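Local coordinates for protein adenylation domain (Streptomyces sp., PDB 5N9X) that belongs to the AMP-binding (ANL) family of adenylation domains and here holds ATP together with threonine in a shared pocket, at residues A[97-102]-A[510-515]; A[407-412]-A[417-422]. All coordinates share one frame; numbering follows the deposited sequence.

Contact 1: residues A[97-102]-A[510-515]; sequences PLDIRN and RTINGK. With ATP (adenosine-5'-triphosphate), chain D; THR (threonine), chain C.
Asn513 OD1 fastens the turn that offers Ile512 to Asp99, Arg101 and Asn102: the hydroxyl OG1 of Thr511 donates to it at 2.8 Å, and Lys515 N, from the opposite face of the amide plane, at 2.9 Å. The second of these bonds closes an Asx turn that overlaps a type I turn from Thr511 to Gly514, whose own bond runs from Gly514 N to Thr511 O. Held this way, Ile512 supplies nearly all the surface that residues 510-515 contribute. Its CG1 lies between backbone N and carbonyl carbon (chi1 56°), which sends CD1 alongside Asp99 CB at 3.5 Å, while CG2 meets the amide of Asn102, with OD1 3.3 Å from it. The same CG2 sits over a face of the Arg101 guanidinium, 3.6 Å from NH1. Beyond the extended arginine chain, NH2 gives a weak hydrogen bond to Ile512 O (3.3 Å, N-H...O 154°). An apolar side chain thus meets mostly polar ones, and Arg101 is exposed. Asp99 OD2 is satisfied elsewhere, by Ser208. Lys515, extended beyond CG, carries its ammonium into the ligand pocket, where NZ donates to the threonine O at 2.6 Å and weakly to ATP O2B and Gly285 O. Segment 97-102 leaves strand 94-97, at the edge of a parallel sheet, for helix 104-114, which Leu98 and Asn102 touch; segment 510-515 links strand 501-505 to helix 518-528, so the contact joins the AMP-binding region to its C-terminal partner.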
ATOM      1  N   PRO A  97       9.822  -5.234  -8.163  1.00 17.57           N
ATOM      2  CA  PRO A  97      10.038  -6.028  -6.950  1.00 16.85           C
ATOM      3  C   PRO A  97       9.225  -7.306  -6.939  1.00 17.63           C
ATOM      4  O   PRO A  97       8.092  -7.314  -7.380  1.00 22.61           O
ATOM      5  CB  PRO A  97       9.574  -5.096  -5.822  1.00 20.36           C
ATOM      6  CG  PRO A  97       8.595  -4.181  -6.458  1.00 17.10           C
ATOM      7  CD  PRO A  97       9.001  -4.033  -7.918  1.00 16.31           C
ATOM      8  N   LEU A  98       9.821  -8.378  -6.443  1.00 25.60           N
ATOM      9  CA  LEU A  98       9.155  -9.657  -6.320  1.00 19.21           C
ATOM     10  C   LEU A  98       9.227 -10.010  -4.856  1.00 25.28           C
ATOM     11  O   LEU A  98      10.323 -10.172  -4.307  1.00 25.46           O
ATOM     12  CB  LEU A  98       9.842 -10.725  -7.176  1.00 28.46           C
ATOM     13  CG  LEU A  98      10.029 -10.425  -8.659  1.00 20.07           C
ATOM     14  CD1 LEU A  98      10.754 -11.545  -9.388  1.00 20.66           C
ATOM     15  CD2 LEU A  98       8.676 -10.190  -9.271  1.00 23.05           C
ATOM     16  N   ASP A  99       8.084 -10.102  -4.196  1.00 25.04           N
ATOM     17  CA  ASP A  99       8.135 -10.458  -2.800  1.00 26.76           C
ATOM     18  C   ASP A  99       8.390 -11.957  -2.700  1.00 29.82           C
ATOM     19  O   ASP A  99       7.759 -12.730  -3.402  1.00 32.56           O
ATOM     20  CB  ASP A  99       6.847 -10.090  -2.075  1.00 26.35           C
ATOM     21  CG  ASP A  99       6.975 -10.276  -0.586  1.00 27.11           C
ATOM     22  OD1 ASP A  99       6.982 -11.432  -0.160  1.00 24.63           O
ATOM     23  OD2 ASP A  99       7.071  -9.277   0.158  1.00 32.33           O
ATOM     24  N   ILE A 100       9.284 -12.382  -1.816  1.00 26.81           N
ATOM     25  CA  ILE A 100       9.675 -13.791  -1.796  1.00 37.32           C
ATOM     26  C   ILE A 100       8.584 -14.765  -1.253  1.00 44.98           C
ATOM     27  O   ILE A 100       8.631 -15.959  -1.554  1.00 46.95           O
ATOM     28  CB  ILE A 100      11.012 -13.948  -1.026  1.00 34.17           C
ATOM     29  CG1 ILE A 100      12.124 -13.223  -1.798  1.00 38.47           C
ATOM     30  CG2 ILE A 100      11.409 -15.400  -0.871  1.00 38.83           C
ATOM     31  CD1 ILE A 100      13.475 -13.211  -1.118  1.00 33.09           C
ATOM     32  N   ARG A 101       7.574 -14.280  -0.520  1.00 43.62           N
ATOM     33  CA  ARG A 101       6.442 -15.165  -0.197  1.00 43.41           C
ATOM     34  C   ARG A 101       5.475 -15.243  -1.374  1.00 40.11           C
ATOM     35  O   ARG A 101       4.475 -15.958  -1.315  1.00 47.19           O
ATOM     36  CB  ARG A 101       5.676 -14.746   1.078  1.00 37.60           C
ATOM     37  CG  ARG A 101       5.851 -13.326   1.493  1.00 46.23           C
ATOM     38  CD  ARG A 101       5.533 -13.010   2.935  1.00 49.68           C
ATOM     39  NE  ARG A 101       5.658 -11.566   3.123  1.00 46.71           N
ATOM     40  CZ  ARG A 101       4.664 -10.697   2.992  1.00 44.33           C
ATOM     41  NH1 ARG A 101       3.423 -11.114   2.738  1.00 55.93           N
ATOM     42  NH2 ARG A 101       4.907  -9.409   3.161  1.00 47.28           N
ATOM     43  N   ASN A 102       5.758 -14.516  -2.450  1.00 40.93           N
ATOM     44  CA  ASN A 102       4.982 -14.703  -3.670  1.00 48.33           C
ATOM     45  C   ASN A 102       5.241 -16.107  -4.218  1.00 44.44           C
ATOM     46  O   ASN A 102       6.398 -16.522  -4.339  1.00 36.72           O
ATOM     47  CB  ASN A 102       5.347 -13.658  -4.728  1.00 48.97           C
ATOM     48  CG  ASN A 102       4.545 -12.374  -4.607  1.00 54.58           C
ATOM     49  OD1 ASN A 102       3.571 -12.283  -3.852  1.00 53.45           O
ATOM     50  ND2 ASN A 102       4.961 -11.364  -5.366  1.00 54.62           N
ATOM     51  N   ARG A 510      -3.975 -13.674   3.004  1.00 27.88           N
ATOM     52  CA  ARG A 510      -3.445 -12.322   2.848  1.00 24.15           C
ATOM     53  C   ARG A 510      -2.574 -12.184   1.609  1.00 23.91           C
ATOM     54  O   ARG A 510      -1.650 -12.977   1.428  1.00 20.57           O
ATOM     55  CB  ARG A 510      -2.589 -11.953   4.061  1.00 33.76           C
ATOM     56  CG  ARG A 510      -3.256 -11.983   5.414  1.00 32.83           C
ATOM     57  CD  ARG A 510      -4.228 -10.858   5.649  1.00 36.87           C
ATOM     58  NE  ARG A 510      -4.837 -11.001   6.965  1.00 34.66           N
ATOM     59  CZ  ARG A 510      -5.858 -10.275   7.395  1.00 38.81           C
ATOM     60  NH1 ARG A 510      -6.355  -9.317   6.630  1.00 39.62           N
ATOM     61  NH2 ARG A 510      -6.366 -10.489   8.598  1.00 42.85           N
ATOM     62  N   THR A 511      -2.851 -11.170   0.781  1.00 32.85           N
ATOM     63  CA  THR A 511      -1.906 -10.725  -0.245  1.00 28.02           C
ATOM     64  C   THR A 511      -0.734 -10.007   0.460  1.00 32.02           C
ATOM     65  O   THR A 511      -0.851  -9.637   1.628  1.00 27.27           O
ATOM     66  CB  THR A 511      -2.573  -9.798  -1.293  1.00 29.02           C
ATOM     67  OG1 THR A 511      -3.494  -8.929  -0.642  1.00 26.16           O
ATOM     68  CG2 THR A 511      -3.337 -10.609  -2.338  1.00 29.11           C
ATOM     69  N   ILE A 512       0.391  -9.828  -0.230  1.00 25.13           N
ATOM     70  CA  ILE A 512       1.628  -9.398   0.434  1.00 37.62           C
ATOM     71  C   ILE A 512       1.566  -7.983   1.029  1.00 28.98           C
ATOM     72  O   ILE A 512       2.409  -7.626   1.853  1.00 35.70           O
ATOM     73  CB  ILE A 512       2.836  -9.479  -0.529  1.00 33.90           C
ATOM     74  CG1 ILE A 512       2.567  -8.667  -1.775  1.00 28.69           C
ATOM     75  CG2 ILE A 512       3.158 -10.920  -0.889  1.00 31.25           C
ATOM     76  CD1 ILE A 512       3.616  -8.852  -2.838  1.00 47.13           C
ATOM     77  N   ASN A 513       0.576  -7.194   0.617  1.00 20.50           N
ATOM     78  CA  ASN A 513       0.314  -5.888   1.211  1.00 18.79           C
ATOM     79  C   ASN A 513      -0.474  -5.965   2.523  1.00 24.04           C
ATOM     80  O   ASN A 513      -0.958  -4.944   3.023  1.00 25.81           O
ATOM     81  CB  ASN A 513      -0.457  -4.998   0.226  1.00 19.90           C
ATOM     82  CG  ASN A 513      -1.855  -5.544  -0.125  1.00 23.50           C
ATOM     83  OD1 ASN A 513      -2.295  -6.579   0.390  1.00 22.44           O
ATOM     84  ND2 ASN A 513      -2.550  -4.837  -1.016  1.00 17.08           N
ATOM     85  N   GLY A 514      -0.657  -7.180   3.040  1.00 22.82           N
ATOM     86  CA  GLY A 514      -1.443  -7.403   4.243  1.00 21.64           C
ATOM     87  C   GLY A 514      -2.967  -7.290   4.164  1.00 25.41           C
ATOM     88  O   GLY A 514      -3.648  -7.488   5.178  1.00 29.05           O
ATOM     89  N   LYS A 515      -3.526  -6.963   3.000  1.00 29.14           N
ATOM     90  CA  LYS A 515      -4.991  -6.986   2.868  1.00 32.82           C
ATOM     91  C   LYS A 515      -5.557  -8.414   2.729  1.00 30.97           C
ATOM     92  O   LYS A 515      -4.843  -9.355   2.350  1.00 19.37           O
ATOM     93  CB  LYS A 515      -5.455  -6.135   1.678  1.00 21.65           C
ATOM     94  CG  LYS A 515      -5.102  -4.679   1.784  1.00 23.78           C
ATOM     95  CD  LYS A 515      -5.375  -3.953   0.481  1.00 32.31           C
ATOM     96  CE  LYS A 515      -4.631  -2.640   0.426  1.00 29.19           C
ATOM     97  NZ  LYS A 515      -4.984  -1.846  -0.769  1.00 27.91           N
TER
HETATM   98  PG  ATP D 602      -6.095  -2.675  -7.798  1.00 74.44           P
HETATM   99  O1G ATP D 602      -7.431  -1.972  -8.006  1.00 65.76           O
HETATM  100  O2G ATP D 602      -5.926  -3.925  -8.606  1.00 60.14           O
HETATM  101  O3G ATP D 602      -4.876  -1.785  -7.966  1.00 69.88           O
HETATM  102  PB  ATP D 602      -5.868  -2.437  -4.891  1.00 66.01           P
HETATM  103  O1B ATP D 602      -7.176  -1.651  -4.764  1.00 53.25           O
HETATM  104  O2B ATP D 602      -5.346  -3.217  -3.727  1.00 42.90           O
HETATM  105  O3B ATP D 602      -6.095  -3.291  -6.262  1.00 71.98           O
HETATM  106  PA  ATP D 602      -3.877  -0.549  -4.489  1.00 65.66           P
HETATM  107  O1A ATP D 602      -3.522   0.657  -5.325  1.00 36.62           O
HETATM  108  O2A ATP D 602      -2.766  -1.233  -3.700  1.00 50.69           O
HETATM  109  O3A ATP D 602      -4.629  -1.585  -5.441  1.00 60.53           O
HETATM  110  O5' ATP D 602      -5.137  -0.280  -3.482  1.00 43.86           O
HETATM  111  C5' ATP D 602      -5.907   0.921  -3.432  1.00 32.94           C
HETATM  112  C4' ATP D 602      -7.335   0.614  -2.974  1.00 30.33           C
HETATM  113  O4' ATP D 602      -7.419   0.545  -1.559  1.00 21.25           O
HETATM  114  C3' ATP D 602      -8.383   1.605  -3.446  1.00 25.22           C
HETATM  115  O3' ATP D 602      -9.108   0.971  -4.494  1.00 38.62           O
HETATM  116  C2' ATP D 602      -9.287   1.845  -2.264  1.00 23.37           C
HETATM  117  O2' ATP D 602     -10.486   1.101  -2.460  1.00 22.77           O
HETATM  118  C1' ATP D 602      -8.562   1.261  -1.070  1.00 29.69           C
HETATM  119  N9  ATP D 602      -8.093   2.326  -0.130  1.00 25.52           N
HETATM  120  C8  ATP D 602      -6.839   2.828  -0.081  1.00 21.22           C
HETATM  121  N7  ATP D 602      -6.697   3.776   0.874  1.00 16.44           N
HETATM  122  C5  ATP D 602      -7.892   3.891   1.479  1.00 18.58           C
HETATM  123  C6  ATP D 602      -8.427   4.717   2.585  1.00 14.02           C
HETATM  124  N6  ATP D 602      -7.632   5.604   3.215  1.00 12.66           N
HETATM  125  N1  ATP D 602      -9.721   4.558   2.925  1.00 13.70           N
HETATM  126  C2  ATP D 602     -10.502   3.686   2.257  1.00 22.43           C
HETATM  127  N3  ATP D 602     -10.097   2.883   1.248  1.00 19.77           N
HETATM  128  C4  ATP D 602      -8.814   2.940   0.813  1.00 23.10           C
HETATM  129  N   THR C 601      -1.151   2.712  -2.169  1.00 16.63           N
HETATM  130  CA  THR C 601      -1.517   1.791  -1.083  1.00 26.72           C
HETATM  131  C   THR C 601      -2.641   0.940  -1.601  1.00 28.26           C
HETATM  132  O   THR C 601      -3.122  -0.069  -1.049  1.00 20.35           O
HETATM  133  CB  THR C 601      -1.986   2.518   0.200  1.00 23.24           C
HETATM  134  OG1 THR C 601      -2.968   3.520  -0.134  1.00 19.43           O
HETATM  135  CG2 THR C 601      -0.801   3.156   0.913  1.00 14.32           C
HETATM  136  OXT THR C 601      -3.083   1.371  -2.657  1.00 28.08           O

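Contact 2: residues A[407-412]-A[417-422]; sequences LVSRRA and VYQGRA. With ATP (adenosine-5'-triphosphate), chain D.
Leu407 and Gly420 bind each other through both backbone groups and give the shortest hydrogen bond across the hairpin, from Leu407 N to Gly420 O at 2.6 Å. Leu407 O is gripped twice, by Gln419 N at 2.7 Å and Gly420 N at 3.2 Å, both from the same face of its carbonyl plane. Two residues opposing one make this a classic beta bulge. The extended backbone of Gly420 is one that residues with a side chain rarely adopt. Next to the bulge Val408 and Tyr418 form an antiparallel non-hydrogen-bonded pair, with Val408 CG1 near the tyrosine ring, followed by the hydrogen-bonded pair of Ser409 and Val417. The ring, swung out with CG anti to the backbone N (chi1 173°), is covered on both faces: ATP C2 lies 3.5 Å above its centre, and Gly420 N lies toward the rim of the other face. Its OH is hydrogen-bonded to Asp406, which also binds ATP; nearby, Arg421 NH1 comes to 2.9 Å from ATP O3'. Gln419, bent at its second torsion, brings NE2 to Ser409 OG (2.8 Å, N-H...O 141°). Packing loosens toward the ends, where Arg410, Ala412 and Ala422 are exposed and Arg411 only partly so: Arg411 lays one guanidinium face over Val417 CG2, with NE 3.7 Å away, and Leu407 CD2 meets Ala422 CB at 4.3 Å. The hairpin belongs to a large mixed sheet: strand 416-421 pairs with strand 336-340, whose Ile337 touches both Val408 and Tyr418, while strand 400-410 also pairs with strands 362-367 and 386-388, and Val408 reaches Ile348 of strand 345-349.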
ATOM      1  N   LEU A 407     -16.203   4.760  -4.401  1.00 24.77           N
ATOM      2  CA  LEU A 407     -17.319   5.668  -4.121  1.00 27.20           C
ATOM      3  C   LEU A 407     -17.031   6.582  -2.926  1.00 25.95           C
ATOM      4  O   LEU A 407     -16.702   6.101  -1.835  1.00 30.14           O
ATOM      5  CB  LEU A 407     -18.610   4.864  -3.865  1.00 25.64           C
ATOM      6  CG  LEU A 407     -18.969   3.850  -4.958  1.00 25.81           C
ATOM      7  CD1 LEU A 407     -20.231   3.085  -4.636  1.00 26.26           C
ATOM      8  CD2 LEU A 407     -19.108   4.550  -6.300  1.00 22.57           C
ATOM      9  N   VAL A 408     -17.155   7.891  -3.145  1.00 27.38           N
ATOM     10  CA  VAL A 408     -17.007   8.906  -2.101  1.00 25.12           C
ATOM     11  C   VAL A 408     -18.113   9.977  -2.175  1.00 32.03           C
ATOM     12  O   VAL A 408     -18.843  10.067  -3.175  1.00 24.11           O
ATOM     13  CB  VAL A 408     -15.638   9.633  -2.189  1.00 19.59           C
ATOM     14  CG1 VAL A 408     -14.500   8.646  -2.233  1.00 21.85           C
ATOM     15  CG2 VAL A 408     -15.588  10.533  -3.406  1.00 18.84           C
ATOM     16  N   SER A 409     -18.220  10.790  -1.118  1.00 28.98           N
ATOM     17  CA  SER A 409     -19.080  11.984  -1.123  1.00 30.80           C
ATOM     18  C   SER A 409     -18.318  13.201  -0.630  1.00 27.36           C
ATOM     19  O   SER A 409     -17.416  13.081   0.198  1.00 32.97           O
ATOM     20  CB  SER A 409     -20.333  11.791  -0.256  1.00 25.98           C
ATOM     21  OG  SER A 409     -20.050  11.027   0.895  1.00 29.45           O
ATOM     22  N   ARG A 410     -18.661  14.368  -1.160  1.00 32.02           N
ATOM     23  CA  ARG A 410     -18.158  15.614  -0.605  1.00 39.64           C
ATOM     24  C   ARG A 410     -19.135  16.089   0.472  1.00 41.84           C
ATOM     25  O   ARG A 410     -20.269  16.464   0.145  1.00 43.19           O
ATOM     26  CB  ARG A 410     -18.000  16.684  -1.685  1.00 39.20           C
ATOM     27  CG  ARG A 410     -17.677  18.048  -1.108  1.00 44.72           C
ATOM     28  CD  ARG A 410     -18.027  19.202  -2.038  1.00 49.04           C
ATOM     29  NE  ARG A 410     -18.266  20.407  -1.240  1.00 67.23           N
ATOM     30  CZ  ARG A 410     -17.676  21.585  -1.431  1.00 76.55           C
ATOM     31  NH1 ARG A 410     -16.802  21.755  -2.418  1.00 71.18           N
ATOM     32  NH2 ARG A 410     -17.970  22.603  -0.630  1.00 74.09           N
ATOM     33  N   ARG A 411     -18.707  16.040   1.738  1.00 37.42           N
ATOM     34  CA  ARG A 411     -19.500  16.519   2.877  1.00 41.36           C
ATOM     35  C   ARG A 411     -19.392  18.036   2.924  1.00 39.30           C
ATOM     36  O   ARG A 411     -18.429  18.600   2.400  1.00 33.77           O
ATOM     37  CB  ARG A 411     -19.014  15.908   4.217  1.00 36.99           C
ATOM     38  CG  ARG A 411     -17.926  16.740   4.967  1.00 37.70           C
ATOM     39  CD  ARG A 411     -17.197  15.982   6.102  1.00 32.78           C
ATOM     40  NE  ARG A 411     -18.062  15.025   6.792  1.00 47.76           N
ATOM     41  CZ  ARG A 411     -17.762  14.385   7.922  1.00 43.83           C
ATOM     42  NH1 ARG A 411     -16.604  14.603   8.535  1.00 31.62           N
ATOM     43  NH2 ARG A 411     -18.642  13.527   8.445  1.00 41.11           N
ATOM     44  N   ALA A 412     -20.374  18.689   3.542  1.00 45.54           N
ATOM     45  CA  ALA A 412     -20.298  20.128   3.798  1.00 41.64           C
ATOM     46  C   ALA A 412     -19.007  20.430   4.527  1.00 43.32           C
ATOM     47  O   ALA A 412     -18.707  19.806   5.546  1.00 46.86           O
ATOM     48  CB  ALA A 412     -21.488  20.606   4.610  1.00 40.08           C
ATOM     49  N   VAL A 417     -15.600  11.851   2.195  1.00 23.48           N
ATOM     50  CA  VAL A 417     -15.909  10.718   3.041  1.00 19.08           C
ATOM     51  C   VAL A 417     -15.952   9.490   2.137  1.00 23.24           C
ATOM     52  O   VAL A 417     -16.566   9.524   1.073  1.00 23.58           O
ATOM     53  CB  VAL A 417     -17.255  10.897   3.777  1.00 22.15           C
ATOM     54  CG1 VAL A 417     -17.582   9.656   4.623  1.00 20.50           C
ATOM     55  CG2 VAL A 417     -17.233  12.143   4.632  1.00 24.73           C
ATOM     56  N   TYR A 418     -15.284   8.415   2.548  1.00 24.22           N
ATOM     57  CA  TYR A 418     -15.165   7.233   1.710  1.00 26.70           C
ATOM     58  C   TYR A 418     -16.351   6.306   1.950  1.00 27.68           C
ATOM     59  O   TYR A 418     -16.649   5.956   3.097  1.00 25.70           O
ATOM     60  CB  TYR A 418     -13.835   6.502   1.980  1.00 20.69           C
ATOM     61  CG  TYR A 418     -13.724   5.167   1.268  1.00 22.09           C
ATOM     62  CD1 TYR A 418     -13.255   5.094  -0.038  1.00 23.16           C
ATOM     63  CD2 TYR A 418     -14.096   3.987   1.898  1.00 20.92           C
ATOM     64  CE1 TYR A 418     -13.162   3.890  -0.701  1.00 16.42           C
ATOM     65  CE2 TYR A 418     -14.003   2.784   1.258  1.00 21.04           C
ATOM     66  CZ  TYR A 418     -13.539   2.736  -0.054  1.00 25.01           C
ATOM     67  OH  TYR A 418     -13.443   1.523  -0.701  1.00 27.74           O
ATOM     68  N   GLN A 419     -17.009   5.888   0.866  1.00 29.69           N
ATOM     69  CA  GLN A 419     -18.194   5.033   0.985  1.00 28.78           C
ATOM     70  C   GLN A 419     -17.893   3.556   0.735  1.00 37.40           C
ATOM     71  O   GLN A 419     -18.259   2.699   1.553  1.00 38.06           O
ATOM     72  CB  GLN A 419     -19.299   5.525   0.044  1.00 19.38           C
ATOM     73  CG  GLN A 419     -19.666   6.990   0.267  1.00 19.38           C
ATOM     74  CD  GLN A 419     -20.323   7.232   1.626  1.00 28.57           C
ATOM     75  OE1 GLN A 419     -20.886   6.315   2.236  1.00 23.11           O
ATOM     76  NE2 GLN A 419     -20.261   8.474   2.101  1.00 24.03           N
ATOM     77  N   GLY A 420     -17.230   3.258  -0.383  1.00 32.31           N
ATOM     78  CA  GLY A 420     -16.812   1.897  -0.675  1.00 22.32           C
ATOM     79  C   GLY A 420     -16.478   1.675  -2.142  1.00 26.38           C
ATOM     80  O   GLY A 420     -16.541   2.604  -2.948  1.00 26.73           O
ATOM     81  N   ARG A 421     -16.128   0.442  -2.491  1.00 23.97           N
ATOM     82  CA  ARG A 421     -15.780   0.100  -3.862  1.00 28.91           C
ATOM     83  C   ARG A 421     -16.987  -0.227  -4.732  1.00 25.12           C
ATOM     84  O   ARG A 421     -17.826  -1.028  -4.339  1.00 30.32           O
ATOM     85  CB  ARG A 421     -14.824  -1.093  -3.866  1.00 33.43           C
ATOM     86  CG  ARG A 421     -13.448  -0.752  -3.377  1.00 30.99           C
ATOM     87  CD  ARG A 421     -12.478  -1.856  -3.723  1.00 34.30           C
ATOM     88  NE  ARG A 421     -12.368  -2.052  -5.175  1.00 53.78           N
ATOM     89  CZ  ARG A 421     -11.943  -1.140  -6.060  1.00 45.09           C
ATOM     90  NH1 ARG A 421     -11.584   0.083  -5.682  1.00 33.08           N
ATOM     91  NH2 ARG A 421     -11.891  -1.458  -7.345  1.00 41.72           N
ATOM     92  N   ALA A 422     -17.060   0.367  -5.922  1.00 30.22           N
ATOM     93  CA  ALA A 422     -18.108   0.020  -6.893  1.00 33.30           C
ATOM     94  C   ALA A 422     -18.116  -1.491  -7.177  1.00 31.70           C
ATOM     95  O   ALA A 422     -19.179  -2.079  -7.363  1.00 25.80           O
ATOM     96  CB  ALA A 422     -17.930   0.805  -8.173  1.00 25.56           C
TER
HETATM   97  PG  ATP D 602      -6.095  -2.675  -7.798  1.00 74.44           P
HETATM   98  O1G ATP D 602      -7.431  -1.972  -8.006  1.00 65.76           O
HETATM   99  O2G ATP D 602      -5.926  -3.925  -8.606  1.00 60.14           O
HETATM  100  O3G ATP D 602      -4.876  -1.785  -7.966  1.00 69.88           O
HETATM  101  PB  ATP D 602      -5.868  -2.437  -4.891  1.00 66.01           P
HETATM  102  O1B ATP D 602      -7.176  -1.651  -4.764  1.00 53.25           O
HETATM  103  O2B ATP D 602      -5.346  -3.217  -3.727  1.00 42.90           O
HETATM  104  O3B ATP D 602      -6.095  -3.291  -6.262  1.00 71.98           O
HETATM  105  PA  ATP D 602      -3.877  -0.549  -4.489  1.00 65.66           P
HETATM  106  O1A ATP D 602      -3.522   0.657  -5.325  1.00 36.62           O
HETATM  107  O2A ATP D 602      -2.766  -1.233  -3.700  1.00 50.69           O
HETATM  108  O3A ATP D 602      -4.629  -1.585  -5.441  1.00 60.53           O
HETATM  109  O5' ATP D 602      -5.137  -0.280  -3.482  1.00 43.86           O
HETATM  110  C5' ATP D 602      -5.907   0.921  -3.432  1.00 32.94           C
HETATM  111  C4' ATP D 602      -7.335   0.614  -2.974  1.00 30.33           C
HETATM  112  O4' ATP D 602      -7.419   0.545  -1.559  1.00 21.25           O
HETATM  113  C3' ATP D 602      -8.383   1.605  -3.446  1.00 25.22           C
HETATM  114  O3' ATP D 602      -9.108   0.971  -4.494  1.00 38.62           O
HETATM  115  C2' ATP D 602      -9.287   1.845  -2.264  1.00 23.37           C
HETATM  116  O2' ATP D 602     -10.486   1.101  -2.460  1.00 22.77           O
HETATM  117  C1' ATP D 602      -8.562   1.261  -1.070  1.00 29.69           C
HETATM  118  N9  ATP D 602      -8.093   2.326  -0.130  1.00 25.52           N
HETATM  119  C8  ATP D 602      -6.839   2.828  -0.081  1.00 21.22           C
HETATM  120  N7  ATP D 602      -6.697   3.776   0.874  1.00 16.44           N
HETATM  121  C5  ATP D 602      -7.892   3.891   1.479  1.00 18.58           C
HETATM  122  C6  ATP D 602      -8.427   4.717   2.585  1.00 14.02           C
HETATM  123  N6  ATP D 602      -7.632   5.604   3.215  1.00 12.66           N
HETATM  124  N1  ATP D 602      -9.721   4.558   2.925  1.00 13.70           N
HETATM  125  C2  ATP D 602     -10.502   3.686   2.257  1.00 22.43           C
HETATM  126  N3  ATP D 602     -10.097   2.883   1.248  1.00 19.77           N
HETATM  127  C4  ATP D 602      -8.814   2.940   0.813  1.00 23.10           C

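In the fold
The two contacts share no helix or strand; their nearest atoms are about 8 Å apart and both touch ATP. Contact 1 joins loops distant in sequence and encloses contact 2 along the chain, whereas contact 2 ties neighbouring strands of one hairpin. Although nearer the centre of the chain, contact 1 is small, with one of its four touching residues buried and a single isoleucine against side chains and one weak polar bond across it; contact 2, farther out, has five of nine buried and a ladder of backbone bonds. Their ligand chemistry differs too: segment 510-515 sends an ammonium group to the threonine and, weakly, to a phosphate oxygen, while segment 417-422 brings an aromatic face to the adenine and an arginine to the ribose.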